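Local coordinates for imidazoleglycerol-phosphate dehydratase (Staphylococcus aureus subsp. aureus, PDB 2AE8), which catalyses the manganese-dependent dehydration of imidazoleglycerol phosphate to imidazoleacetol phosphate, the sixth step of histidine biosynthesis, at residues His188-Glu191 and Ala192-Ala196. Residues are numbered along the deposited sequence; the frame is centred on the assembly and turned at random.
With MG (magnesium ion), chain T; MG (magnesium ion), chain L.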
loop_
_atom_site.group_PDB
_atom_site.type_symbol
_atom_site.label_atom_id
_atom_site.label_comp_id
_atom_site.label_asym_id
_atom_site.label_seq_id
_atom_site.Cartn_x
_atom_site.Cartn_y
_atom_site.Cartn_z
ATOM N N HIS B 188 -36.980 11.166 2.693
ATOM C CA HIS B 188 -36.837 11.809 1.400
ATOM C C HIS B 188 -36.448 10.809 0.318
ATOM O O HIS B 188 -36.914 10.898 -0.826
ATOM C CB HIS B 188 -35.760 12.899 1.460
ATOM C CG HIS B 188 -36.158 14.096 2.259
ATOM N ND1 HIS B 188 -35.290 15.126 2.525
ATOM C CD2 HIS B 188 -37.329 14.421 2.866
ATOM C CE1 HIS B 188 -35.910 16.046 3.247
ATOM N NE2 HIS B 188 -37.148 15.641 3.468
ATOM N N GLU B 189 -35.569 9.870 0.680
ATOM C CA GLU B 189 -35.067 8.887 -0.266
ATOM C C GLU B 189 -36.210 8.013 -0.772
ATOM O O GLU B 189 -36.383 7.823 -1.966
ATOM C CB GLU B 189 -34.001 8.012 0.412
ATOM C CG GLU B 189 -32.611 8.663 0.537
ATOM C CD GLU B 189 -31.702 7.941 1.540
ATOM O OE1 GLU B 189 -32.090 6.885 2.102
ATOM O OE2 GLU B 189 -30.612 8.473 1.811
ATOM N N ILE B 190 -36.962 7.445 0.154
ATOM C CA ILE B 190 -38.092 6.611 -0.192
ATOM C C ILE B 190 -39.170 7.407 -0.942
ATOM O O ILE B 190 -39.726 6.936 -1.934
ATOM C CB ILE B 190 -38.674 5.973 1.076
ATOM C CG1 ILE B 190 -37.595 5.086 1.733
ATOM C CG2 ILE B 190 -39.908 5.144 0.724
ATOM C CD1 ILE B 190 -37.902 4.692 3.180
ATOM N N GLU B 191 -39.462 8.607 -0.461
ATOM C CA GLU B 191 -40.473 9.446 -1.100
ATOM C C GLU B 191 -40.107 9.809 -2.534
ATOM O O GLU B 191 -40.942 9.692 -3.431
ATOM C CB GLU B 191 -40.770 10.689 -0.257
ATOM C CG GLU B 191 -41.811 11.598 -0.868
ATOM C CD GLU B 191 -42.538 12.449 0.162
ATOM O OE1 GLU B 191 -42.256 12.338 1.376
ATOM O OE2 GLU B 191 -43.402 13.240 -0.253
ATOM N N ALA B 192 -38.872 10.255 -2.770
ATOM C CA ALA B 192 -38.415 10.527 -4.142
ATOM C C ALA B 192 -38.577 9.303 -5.048
ATOM O O ALA B 192 -39.011 9.421 -6.200
ATOM C CB ALA B 192 -36.945 11.026 -4.151
ATOM N N ILE B 193 -38.231 8.122 -4.532
ATOM C CA ILE B 193 -38.372 6.875 -5.304
ATOM C C ILE B 193 -39.856 6.566 -5.643
ATOM O O ILE B 193 -40.184 6.242 -6.786
ATOM C CB ILE B 193 -37.746 5.676 -4.564
ATOM C CG1 ILE B 193 -36.202 5.800 -4.513
ATOM C CG2 ILE B 193 -38.177 4.328 -5.210
ATOM C CD1 ILE B 193 -35.570 4.821 -3.534
ATOM N N PHE B 194 -40.737 6.658 -4.650
ATOM C CA PHE B 194 -42.175 6.476 -4.901
ATOM C C PHE B 194 -42.731 7.504 -5.875
ATOM O O PHE B 194 -43.476 7.142 -6.783
ATOM C CB PHE B 194 -42.987 6.483 -3.604
ATOM C CG PHE B 194 -43.151 5.134 -2.991
ATOM C CD1 PHE B 194 -44.210 4.307 -3.379
ATOM C CD2 PHE B 194 -42.252 4.679 -2.025
ATOM C CE1 PHE B 194 -44.379 3.043 -2.814
ATOM C CE2 PHE B 194 -42.403 3.397 -1.435
ATOM C CZ PHE B 194 -43.478 2.572 -1.834
ATOM N N LYS B 195 -42.361 8.770 -5.715
ATOM C CA LYS B 195 -42.802 9.809 -6.639
ATOM C C LYS B 195 -42.325 9.551 -8.073
ATOM O O LYS B 195 -43.108 9.614 -9.024
ATOM C CB LYS B 195 -42.381 11.214 -6.178
ATOM C CG LYS B 195 -43.135 11.758 -4.922
ATOM C CD LYS B 195 -42.739 13.221 -4.561
ATOM C CE LYS B 195 -42.962 14.212 -5.735
ATOM N NZ LYS B 195 -42.834 15.653 -5.299
ATOM N N ALA B 196 -41.039 9.256 -8.232
ATOM C CA ALA B 196 -40.468 9.024 -9.547
ATOM C C ALA B 196 -41.042 7.780 -10.218
ATOM O O ALA B 196 -41.338 7.822 -11.397
ATOM C CB ALA B 196 -38.938 8.932 -9.465
HETATM MG MG MG T . -38.758 16.781 4.391
HETATM MG MG MG L . -43.520 12.441 3.065
HETATM O O HOH W 1 -40.666 15.557 3.344
HETATM O O HOH W 2 -37.267 17.938 5.572
HETATM O O HOH W 3 -38.405 18.527 3.236
#
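About two and a half turns of helix 186-205, a metal-bearing helix of this beta-alpha-beta sandwich, illustrate how one alpha-helix can serve two metal centres. Glu191 and Lys195 meet across one turn: the backbone N of Lys195 donates to Glu191 O over 2.8 Å, nearly straight at 169°, and the Lys195 CG methylene lies against the same oxygen. The two side chains then pass at a slant, CG of Glu191 lying 4.1 Å from CD of Lys195. A step earlier, Phe194 N hydrogen-bonds to Ile190 O at 2.9 Å, and that carbonyl oxygen also sits at the rim of the Phe194 ring, in its plane. Alongside, the CG2 methyl of Ile190 touches CD2 of the Phe194 ring at 3.6 Å; Phe165 and Met66 continue the apolar layer. Nearer the start of the helix, Ala192 N hydrogen-bonds to His188 O.

From this frame the ligands diverge. With CG anti to the backbone N (chi1 -180°) and the chain extended beyond it, Glu191 delivers OE1 to one magnesium ion at 2.1 Å, a site shared with His187 and with His92 of a neighbouring subunit. His188 presents NE2 to the other magnesium ion, 2.2 Å away, whose shell includes three waters and His91 and Glu95 of that same neighbour. Glu127 takes a hydrogen bond from ND1 on the far side of the imidazole, fixing its rotation. Lys195 turns at chi3 (57°), and its NZ is hydrogen-bonded to Tyr118 OH of a third subunit. Lys195 NZ lies 5.6 Å from Glu191 OE2, not in contact with it. Manganese is the enzyme's cofactor; with magnesium in its place here, the coordination implies two metal sites that need ligands from two subunits, and so depend on assembly.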